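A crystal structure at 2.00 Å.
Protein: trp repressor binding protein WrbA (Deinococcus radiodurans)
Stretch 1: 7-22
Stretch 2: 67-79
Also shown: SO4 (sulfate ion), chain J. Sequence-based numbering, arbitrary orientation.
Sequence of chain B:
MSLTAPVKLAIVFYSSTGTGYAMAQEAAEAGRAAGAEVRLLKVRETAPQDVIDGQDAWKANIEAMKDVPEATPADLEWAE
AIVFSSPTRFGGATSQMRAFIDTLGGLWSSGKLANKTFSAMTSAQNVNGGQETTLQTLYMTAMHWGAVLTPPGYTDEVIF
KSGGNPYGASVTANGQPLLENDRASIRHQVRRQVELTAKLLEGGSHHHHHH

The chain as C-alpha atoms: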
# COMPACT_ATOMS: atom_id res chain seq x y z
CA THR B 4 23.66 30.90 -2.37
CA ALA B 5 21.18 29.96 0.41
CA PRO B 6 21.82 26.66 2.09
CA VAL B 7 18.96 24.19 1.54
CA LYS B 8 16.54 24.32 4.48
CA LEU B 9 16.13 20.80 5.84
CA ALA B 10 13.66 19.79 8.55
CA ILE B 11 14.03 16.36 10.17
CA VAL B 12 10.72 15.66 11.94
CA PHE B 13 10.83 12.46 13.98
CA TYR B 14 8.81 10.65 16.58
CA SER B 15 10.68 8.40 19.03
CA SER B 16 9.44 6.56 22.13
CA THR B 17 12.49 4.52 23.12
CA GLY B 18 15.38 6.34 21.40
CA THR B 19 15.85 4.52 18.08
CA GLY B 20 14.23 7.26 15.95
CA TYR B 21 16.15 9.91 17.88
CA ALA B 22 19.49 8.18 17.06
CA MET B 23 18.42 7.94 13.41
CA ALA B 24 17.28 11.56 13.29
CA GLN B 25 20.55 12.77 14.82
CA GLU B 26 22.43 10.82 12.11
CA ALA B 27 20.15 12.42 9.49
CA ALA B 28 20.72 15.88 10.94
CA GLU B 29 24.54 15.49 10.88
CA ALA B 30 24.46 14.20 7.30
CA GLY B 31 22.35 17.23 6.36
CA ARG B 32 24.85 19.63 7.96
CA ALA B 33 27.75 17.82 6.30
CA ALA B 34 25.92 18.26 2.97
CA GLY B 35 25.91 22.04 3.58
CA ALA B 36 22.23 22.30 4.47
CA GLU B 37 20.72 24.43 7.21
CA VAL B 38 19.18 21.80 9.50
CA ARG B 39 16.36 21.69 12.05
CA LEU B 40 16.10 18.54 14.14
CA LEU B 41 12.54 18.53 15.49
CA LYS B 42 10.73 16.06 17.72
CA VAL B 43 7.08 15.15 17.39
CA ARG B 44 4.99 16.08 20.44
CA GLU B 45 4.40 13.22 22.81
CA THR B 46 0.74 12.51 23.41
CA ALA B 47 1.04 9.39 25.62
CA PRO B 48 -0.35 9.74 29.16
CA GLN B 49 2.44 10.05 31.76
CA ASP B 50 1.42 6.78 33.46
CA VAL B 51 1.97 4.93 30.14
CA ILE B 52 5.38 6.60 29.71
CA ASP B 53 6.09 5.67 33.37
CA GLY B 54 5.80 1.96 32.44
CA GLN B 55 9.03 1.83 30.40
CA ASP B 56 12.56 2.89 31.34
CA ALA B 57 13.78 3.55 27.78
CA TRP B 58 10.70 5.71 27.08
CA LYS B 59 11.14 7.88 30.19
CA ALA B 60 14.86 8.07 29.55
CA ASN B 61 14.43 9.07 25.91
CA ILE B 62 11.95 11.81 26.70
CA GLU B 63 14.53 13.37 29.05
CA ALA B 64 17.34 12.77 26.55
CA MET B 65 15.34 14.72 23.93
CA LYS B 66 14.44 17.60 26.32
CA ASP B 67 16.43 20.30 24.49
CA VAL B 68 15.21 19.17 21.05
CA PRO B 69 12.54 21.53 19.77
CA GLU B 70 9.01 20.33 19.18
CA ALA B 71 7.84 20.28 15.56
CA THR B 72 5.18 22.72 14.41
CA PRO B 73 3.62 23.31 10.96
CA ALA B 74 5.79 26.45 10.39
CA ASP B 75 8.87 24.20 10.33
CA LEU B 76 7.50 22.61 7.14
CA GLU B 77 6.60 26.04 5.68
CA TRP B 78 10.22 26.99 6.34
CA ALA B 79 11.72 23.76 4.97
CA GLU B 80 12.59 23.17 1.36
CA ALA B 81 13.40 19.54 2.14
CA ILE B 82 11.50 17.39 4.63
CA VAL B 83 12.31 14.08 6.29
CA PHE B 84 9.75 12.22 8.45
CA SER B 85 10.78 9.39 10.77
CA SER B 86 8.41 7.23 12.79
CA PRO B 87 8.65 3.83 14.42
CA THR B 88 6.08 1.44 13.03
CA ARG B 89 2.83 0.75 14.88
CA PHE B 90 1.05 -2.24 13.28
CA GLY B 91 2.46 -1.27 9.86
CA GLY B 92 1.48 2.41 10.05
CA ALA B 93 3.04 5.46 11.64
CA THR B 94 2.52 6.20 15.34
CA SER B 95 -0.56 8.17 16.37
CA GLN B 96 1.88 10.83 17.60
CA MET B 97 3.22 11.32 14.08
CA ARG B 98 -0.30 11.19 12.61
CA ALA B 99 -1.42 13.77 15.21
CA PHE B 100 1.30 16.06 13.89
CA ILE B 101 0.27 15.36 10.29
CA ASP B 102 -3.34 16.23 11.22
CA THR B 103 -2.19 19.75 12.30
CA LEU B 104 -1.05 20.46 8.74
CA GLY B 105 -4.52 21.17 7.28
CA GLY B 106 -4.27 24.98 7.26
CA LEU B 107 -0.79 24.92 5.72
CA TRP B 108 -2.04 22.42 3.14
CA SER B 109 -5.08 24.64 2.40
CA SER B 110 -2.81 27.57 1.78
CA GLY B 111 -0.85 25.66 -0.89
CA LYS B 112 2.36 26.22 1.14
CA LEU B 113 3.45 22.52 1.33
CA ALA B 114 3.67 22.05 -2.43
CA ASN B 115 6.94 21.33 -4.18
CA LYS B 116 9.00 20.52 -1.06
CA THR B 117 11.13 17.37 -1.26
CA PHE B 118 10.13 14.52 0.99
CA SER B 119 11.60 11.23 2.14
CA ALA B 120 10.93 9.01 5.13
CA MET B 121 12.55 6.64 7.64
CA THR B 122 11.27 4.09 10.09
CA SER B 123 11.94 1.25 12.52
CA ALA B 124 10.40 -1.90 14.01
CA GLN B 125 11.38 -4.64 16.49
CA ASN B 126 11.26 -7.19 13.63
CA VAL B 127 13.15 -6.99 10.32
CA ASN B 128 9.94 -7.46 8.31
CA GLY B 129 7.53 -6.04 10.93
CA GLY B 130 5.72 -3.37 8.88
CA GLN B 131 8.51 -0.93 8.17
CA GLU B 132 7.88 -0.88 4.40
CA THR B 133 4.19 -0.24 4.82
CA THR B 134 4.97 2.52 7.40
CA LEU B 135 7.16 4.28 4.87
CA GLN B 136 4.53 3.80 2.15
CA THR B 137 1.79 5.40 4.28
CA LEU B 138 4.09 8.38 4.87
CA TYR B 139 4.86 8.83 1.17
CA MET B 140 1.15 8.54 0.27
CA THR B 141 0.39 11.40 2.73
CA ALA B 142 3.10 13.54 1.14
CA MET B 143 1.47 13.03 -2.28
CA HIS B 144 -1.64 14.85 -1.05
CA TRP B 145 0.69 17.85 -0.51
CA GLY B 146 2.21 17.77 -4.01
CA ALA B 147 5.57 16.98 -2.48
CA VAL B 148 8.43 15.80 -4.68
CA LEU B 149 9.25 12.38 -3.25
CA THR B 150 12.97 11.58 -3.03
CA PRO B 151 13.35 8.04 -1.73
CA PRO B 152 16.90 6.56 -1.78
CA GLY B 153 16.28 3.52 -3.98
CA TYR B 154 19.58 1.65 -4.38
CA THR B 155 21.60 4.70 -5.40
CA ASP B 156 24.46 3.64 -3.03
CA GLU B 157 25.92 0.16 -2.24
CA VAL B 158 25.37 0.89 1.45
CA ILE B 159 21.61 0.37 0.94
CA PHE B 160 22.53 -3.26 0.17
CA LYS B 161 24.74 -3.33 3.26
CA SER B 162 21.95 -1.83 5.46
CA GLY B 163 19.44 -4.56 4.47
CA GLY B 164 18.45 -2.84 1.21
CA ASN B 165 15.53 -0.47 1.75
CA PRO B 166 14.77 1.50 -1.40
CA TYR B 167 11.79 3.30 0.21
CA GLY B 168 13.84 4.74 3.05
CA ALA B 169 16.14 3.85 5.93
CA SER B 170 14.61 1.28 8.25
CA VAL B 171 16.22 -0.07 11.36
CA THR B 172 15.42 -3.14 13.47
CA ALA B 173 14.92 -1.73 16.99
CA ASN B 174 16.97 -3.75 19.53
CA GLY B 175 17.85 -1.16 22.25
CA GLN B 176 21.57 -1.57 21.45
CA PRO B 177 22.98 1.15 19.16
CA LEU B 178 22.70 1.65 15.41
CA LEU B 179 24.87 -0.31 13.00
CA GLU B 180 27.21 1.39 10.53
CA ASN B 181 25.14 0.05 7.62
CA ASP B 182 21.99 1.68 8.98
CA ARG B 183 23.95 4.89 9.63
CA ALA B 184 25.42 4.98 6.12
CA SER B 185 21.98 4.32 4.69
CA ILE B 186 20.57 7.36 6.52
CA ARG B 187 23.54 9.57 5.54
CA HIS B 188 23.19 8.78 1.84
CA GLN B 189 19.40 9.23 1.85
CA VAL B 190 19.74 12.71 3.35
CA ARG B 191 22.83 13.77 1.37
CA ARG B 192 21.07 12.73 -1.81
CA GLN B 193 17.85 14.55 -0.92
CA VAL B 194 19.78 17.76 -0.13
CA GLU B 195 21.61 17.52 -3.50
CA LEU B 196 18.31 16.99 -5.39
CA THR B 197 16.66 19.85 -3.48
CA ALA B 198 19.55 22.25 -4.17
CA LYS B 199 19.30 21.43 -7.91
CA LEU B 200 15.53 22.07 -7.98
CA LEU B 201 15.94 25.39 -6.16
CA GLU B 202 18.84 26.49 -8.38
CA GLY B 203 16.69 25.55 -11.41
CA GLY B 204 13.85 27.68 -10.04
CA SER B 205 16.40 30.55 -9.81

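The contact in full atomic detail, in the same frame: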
# COMPACT_ATOMS: atom_id res chain seq x y z
N VAL B 7 20.24 24.91 1.50
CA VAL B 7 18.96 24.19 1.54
C VAL B 7 18.45 24.12 2.97
O VAL B 7 19.20 23.83 3.90
CB VAL B 7 19.12 22.75 0.98
CG1 VAL B 7 17.87 21.89 1.25
CG2 VAL B 7 19.39 22.79 -0.50
N LYS B 8 17.16 24.38 3.15
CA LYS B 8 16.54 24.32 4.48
C LYS B 8 15.93 22.94 4.66
O LYS B 8 14.99 22.58 3.95
CB LYS B 8 15.47 25.39 4.62
CG LYS B 8 16.03 26.81 4.59
CD LYS B 8 14.96 27.82 4.22
CE LYS B 8 15.49 29.28 4.25
NZ LYS B 8 16.85 29.42 3.65
N LEU B 9 16.47 22.18 5.63
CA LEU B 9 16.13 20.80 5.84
C LEU B 9 15.55 20.63 7.22
O LEU B 9 16.22 20.95 8.19
CB LEU B 9 17.38 19.91 5.70
CG LEU B 9 17.27 18.44 6.07
CD1 LEU B 9 16.38 17.65 5.09
CD2 LEU B 9 18.67 17.77 6.19
N ALA B 10 14.32 20.14 7.29
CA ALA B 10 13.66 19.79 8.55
C ALA B 10 13.59 18.28 8.69
O ALA B 10 13.01 17.61 7.82
CB ALA B 10 12.26 20.36 8.59
N ILE B 11 14.16 17.77 9.78
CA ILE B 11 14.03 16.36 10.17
C ILE B 11 13.01 16.32 11.28
O ILE B 11 13.28 16.80 12.39
CB ILE B 11 15.36 15.78 10.70
CG1 ILE B 11 16.55 16.10 9.79
CG2 ILE B 11 15.24 14.27 10.93
CD1 ILE B 11 16.41 15.64 8.39
N VAL B 12 11.82 15.77 10.98
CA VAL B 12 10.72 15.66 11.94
C VAL B 12 10.58 14.17 12.28
O VAL B 12 10.36 13.33 11.38
CB VAL B 12 9.38 16.20 11.38
CG1 VAL B 12 8.27 16.05 12.41
CG2 VAL B 12 9.52 17.64 10.97
N PHE B 13 10.77 13.85 13.55
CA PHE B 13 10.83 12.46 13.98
C PHE B 13 10.03 12.27 15.25
O PHE B 13 9.98 13.16 16.13
CB PHE B 13 12.28 12.00 14.19
CG PHE B 13 12.90 12.52 15.46
CD1 PHE B 13 12.91 11.73 16.61
CD2 PHE B 13 13.41 13.80 15.51
CE1 PHE B 13 13.43 12.21 17.78
CE2 PHE B 13 13.94 14.30 16.70
CZ PHE B 13 13.95 13.51 17.83
N TYR B 14 9.34 11.14 15.33
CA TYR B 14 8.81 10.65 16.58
C TYR B 14 9.71 9.52 17.08
O TYR B 14 10.18 8.70 16.29
CB TYR B 14 7.36 10.14 16.47
CG TYR B 14 6.93 9.63 17.81
CD1 TYR B 14 6.71 10.51 18.86
CD2 TYR B 14 6.90 8.26 18.08
CE1 TYR B 14 6.39 10.04 20.14
CE2 TYR B 14 6.60 7.78 19.36
CZ TYR B 14 6.35 8.68 20.38
OH TYR B 14 6.06 8.22 21.63
N SER B 15 9.93 9.48 18.39
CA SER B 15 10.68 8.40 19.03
C SER B 15 10.13 8.16 20.44
O SER B 15 10.04 9.11 21.24
CB SER B 15 12.17 8.74 19.09
OG SER B 15 12.92 7.63 19.58
N SER B 16 9.75 6.92 20.75
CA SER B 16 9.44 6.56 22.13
C SER B 16 10.73 6.19 22.87
O SER B 16 11.07 6.79 23.88
CB SER B 16 8.50 5.36 22.20
OG SER B 16 7.26 5.62 21.59
N THR B 17 11.43 5.18 22.36
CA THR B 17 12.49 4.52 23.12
C THR B 17 13.90 4.83 22.63
O THR B 17 14.85 4.13 22.99
CB THR B 17 12.23 3.00 23.18
OG1 THR B 17 11.94 2.48 21.87
CG2 THR B 17 11.03 2.71 24.09
N GLY B 18 14.06 5.88 21.83
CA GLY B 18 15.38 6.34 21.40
C GLY B 18 15.91 5.93 20.03
O GLY B 18 16.87 6.53 19.54
N THR B 19 15.32 4.95 19.37
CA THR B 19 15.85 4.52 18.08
C THR B 19 15.68 5.61 17.01
O THR B 19 16.62 5.94 16.31
CB THR B 19 15.26 3.17 17.61
OG1 THR B 19 15.56 2.18 18.59
CG2 THR B 19 15.86 2.72 16.26
N GLY B 20 14.47 6.17 16.90
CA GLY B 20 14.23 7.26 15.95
C GLY B 20 15.05 8.51 16.21
O GLY B 20 15.44 9.20 15.28
N TYR B 21 15.32 8.79 17.49
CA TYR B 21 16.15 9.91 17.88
C TYR B 21 17.59 9.68 17.39
O TYR B 21 18.21 10.59 16.83
CB TYR B 21 16.09 10.10 19.40
CG TYR B 21 16.89 11.27 19.96
CD1 TYR B 21 16.93 12.50 19.31
CD2 TYR B 21 17.56 11.16 21.19
CE1 TYR B 21 17.66 13.58 19.83
CE2 TYR B 21 18.27 12.23 21.72
CZ TYR B 21 18.32 13.44 21.03
OH TYR B 21 19.02 14.52 21.55
N ALA B 22 18.13 8.47 17.56
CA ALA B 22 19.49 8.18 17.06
C ALA B 22 19.53 8.34 15.53
O ALA B 22 20.46 8.92 14.98
CB ALA B 22 19.92 6.78 17.45
N ASP B 67 15.96 19.07 25.11
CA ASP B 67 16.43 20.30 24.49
C ASP B 67 16.12 20.34 23.00
O ASP B 67 16.33 21.36 22.34
CB ASP B 67 17.95 20.43 24.72
CG ASP B 67 18.32 20.50 26.20
OD1 ASP B 67 19.23 19.76 26.65
OD2 ASP B 67 17.66 21.28 26.91
N VAL B 68 15.61 19.24 22.46
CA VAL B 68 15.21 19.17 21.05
C VAL B 68 13.87 19.86 20.88
O VAL B 68 12.88 19.49 21.52
CB VAL B 68 15.14 17.69 20.53
CG1 VAL B 68 14.68 17.63 19.08
CG2 VAL B 68 16.49 17.03 20.65
N PRO B 69 13.81 20.85 19.99
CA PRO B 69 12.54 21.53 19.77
C PRO B 69 11.43 20.65 19.23
O PRO B 69 11.67 19.72 18.48
CB PRO B 69 12.88 22.62 18.75
CG PRO B 69 14.33 22.69 18.68
CD PRO B 69 14.88 21.38 19.13
N GLU B 70 10.21 21.00 19.62
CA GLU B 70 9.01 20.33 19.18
C GLU B 70 8.56 20.87 17.82
O GLU B 70 8.51 22.09 17.58
CB GLU B 70 7.94 20.55 20.22
CG GLU B 70 6.67 19.83 20.00
CD GLU B 70 5.67 20.07 21.13
OE1 GLU B 70 4.66 20.71 20.85
OE2 GLU B 70 5.94 19.66 22.28
N ALA B 71 8.23 19.94 16.92
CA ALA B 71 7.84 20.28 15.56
C ALA B 71 6.48 20.98 15.52
O ALA B 71 5.54 20.59 16.22
CB ALA B 71 7.83 19.02 14.68
N THR B 72 6.41 21.99 14.67
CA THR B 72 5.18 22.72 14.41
C THR B 72 5.04 22.86 12.89
O THR B 72 6.03 22.75 12.16
CB THR B 72 5.23 24.13 15.08
OG1 THR B 72 6.19 24.95 14.42
CG2 THR B 72 5.59 24.02 16.55
N PRO B 73 3.82 23.12 12.40
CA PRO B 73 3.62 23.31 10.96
C PRO B 73 4.57 24.33 10.27
O PRO B 73 5.01 24.08 9.17
CB PRO B 73 2.18 23.76 10.87
CG PRO B 73 1.54 23.09 12.04
CD PRO B 73 2.54 23.22 13.13
N ALA B 74 4.88 25.44 10.94
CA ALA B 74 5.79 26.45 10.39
C ALA B 74 7.19 25.95 10.04
O ALA B 74 7.89 26.56 9.22
CB ALA B 74 5.89 27.64 11.36
N ASP B 75 7.62 24.87 10.68
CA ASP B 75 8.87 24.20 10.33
C ASP B 75 8.81 23.64 8.90
O ASP B 75 9.81 23.71 8.15
CB ASP B 75 9.17 23.07 11.34
CG ASP B 75 9.56 23.60 12.74
OD1 ASP B 75 10.42 24.51 12.83
OD2 ASP B 75 9.02 23.08 13.74
N LEU B 76 7.66 23.10 8.52
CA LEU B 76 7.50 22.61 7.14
C LEU B 76 7.34 23.75 6.13
O LEU B 76 7.81 23.63 5.02
CB LEU B 76 6.35 21.61 7.03
CG LEU B 76 6.38 20.44 8.02
CD1 LEU B 76 5.43 19.38 7.58
CD2 LEU B 76 7.77 19.84 8.21
N GLU B 77 6.67 24.84 6.53
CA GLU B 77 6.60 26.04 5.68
C GLU B 77 8.01 26.57 5.42
O GLU B 77 8.33 27.00 4.31
CB GLU B 77 5.71 27.10 6.32
CG GLU B 77 5.63 28.42 5.53
CD GLU B 77 4.66 29.46 6.13
OE1 GLU B 77 3.80 29.10 6.97
OE2 GLU B 77 4.76 30.66 5.75
N TRP B 78 8.84 26.56 6.45
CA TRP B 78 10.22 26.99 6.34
C TRP B 78 11.07 26.06 5.46
O TRP B 78 11.88 26.55 4.67
CB TRP B 78 10.85 27.10 7.74
CG TRP B 78 12.34 27.30 7.76
CD1 TRP B 78 13.01 28.45 7.58
CD2 TRP B 78 13.33 26.28 7.97
NE1 TRP B 78 14.37 28.23 7.65
CE2 TRP B 78 14.59 26.91 7.91
CE3 TRP B 78 13.28 24.89 8.20
CZ2 TRP B 78 15.78 26.21 8.07
CZ3 TRP B 78 14.45 24.22 8.37
CH2 TRP B 78 15.69 24.86 8.29
N ALA B 79 10.89 24.76 5.63
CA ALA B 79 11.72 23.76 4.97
C ALA B 79 11.57 23.78 3.45
O ALA B 79 10.52 24.09 2.91
CB ALA B 79 11.42 22.36 5.51
S SO4 J . 11.78 4.23 18.88
O1 SO4 J . 12.85 3.76 19.76
O2 SO4 J . 11.52 3.25 17.85
O3 SO4 J . 10.59 4.44 19.71
O4 SO4 J . 12.20 5.46 18.22

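Strand 8-13 packs against helix 73-78 and the loop that leads into it, the two axes running at 148° and approaching to 8.2 Å. The strand and the helix therefore run in roughly opposite senses, so that Lys-8 lies beside Ala-79, Val-12 beside Ala-71, and Tyr-21, in the helix after the strand, nearest Val-68. No hydrogen bond joins the two stretches; the 494 Å² buried between them is held by packing.

The largest contributions come from Lys-8 and Trp-78. Trp-78 leaves its backbone sideways to the strand, but chi1 of 169° (t) and chi2 of 81° bring the indole over to it. Lys-8 points its CB toward the helix and lies over one face of the ring: CB sits 3.6 Å from the centroid of the Trp-78 six-membered ring, only 15° off the ring normal, a CH-pi contact. With chi1 m and chi2 and chi3 both t, the aliphatic chain continues across the indole, and Lys-8 CD comes within 3.5 Å of Trp-78 NE1 and 3.4 Å of Trp-78 O. The end of the chain then leads away, chi4 turning to 42° (p). A lysine suits this partly exposed margin because its methylenes can cover the ring while the charged amine stays clear of it. At the edge of the same indole, near its plane, Leu-9 O lies 3.7 Å from Trp-78 CZ3; the Leu-9 side chain itself points away from the helix.

The alternation of the strand then presents Ala-10 and Val-12 to the second stretch. Ala-10 is small enough for the backbones to come close: its CB lies 3.8 Å from Ala-79 CB and 4.2 Å from Asp-75 O. Ala-79, the first residue to leave helical angles, also fits close to the strand, with its CA 3.6 Å from Lys-8 O. Val-12, with chi1 at 179° (t), packs its methyls against two residues: CG1 lies 3.8 Å from Ala-71 CB, and CG2 lies 3.9 Å from Leu-76 CD2 while staying 4.3 Å from Ala-71 CB. Leu-76 starts sideways, and its m,t rotamer carries its end nearer the strand. Ile-11, between these two inward residues, points away and makes no contact.

Beyond the strand, Val-68 extends the apolar contact. It points toward stretch 1, and its t rotamer places CG1 4.2 Å from Phe-13 CE2, at the edge of that ring, and CG2 3.7 Å from Tyr-21 OH. Both aromatic side chains leave sideways but are long enough for their ends to reach the valine, Phe-13 with chi1 at 76° (p) and Tyr-21 with chi1 at -178° (t).

The helix start is fastened within its own stretch. Asp-75, chi1 m, accepts a hydrogen bond at OD2 from Thr-72 N (3.0 Å), while Asp-75 N donates to Thr-72 O (3.0 Å). This reciprocal pair ties the turn between Ala-71 and Leu-76, the two partners of Val-12.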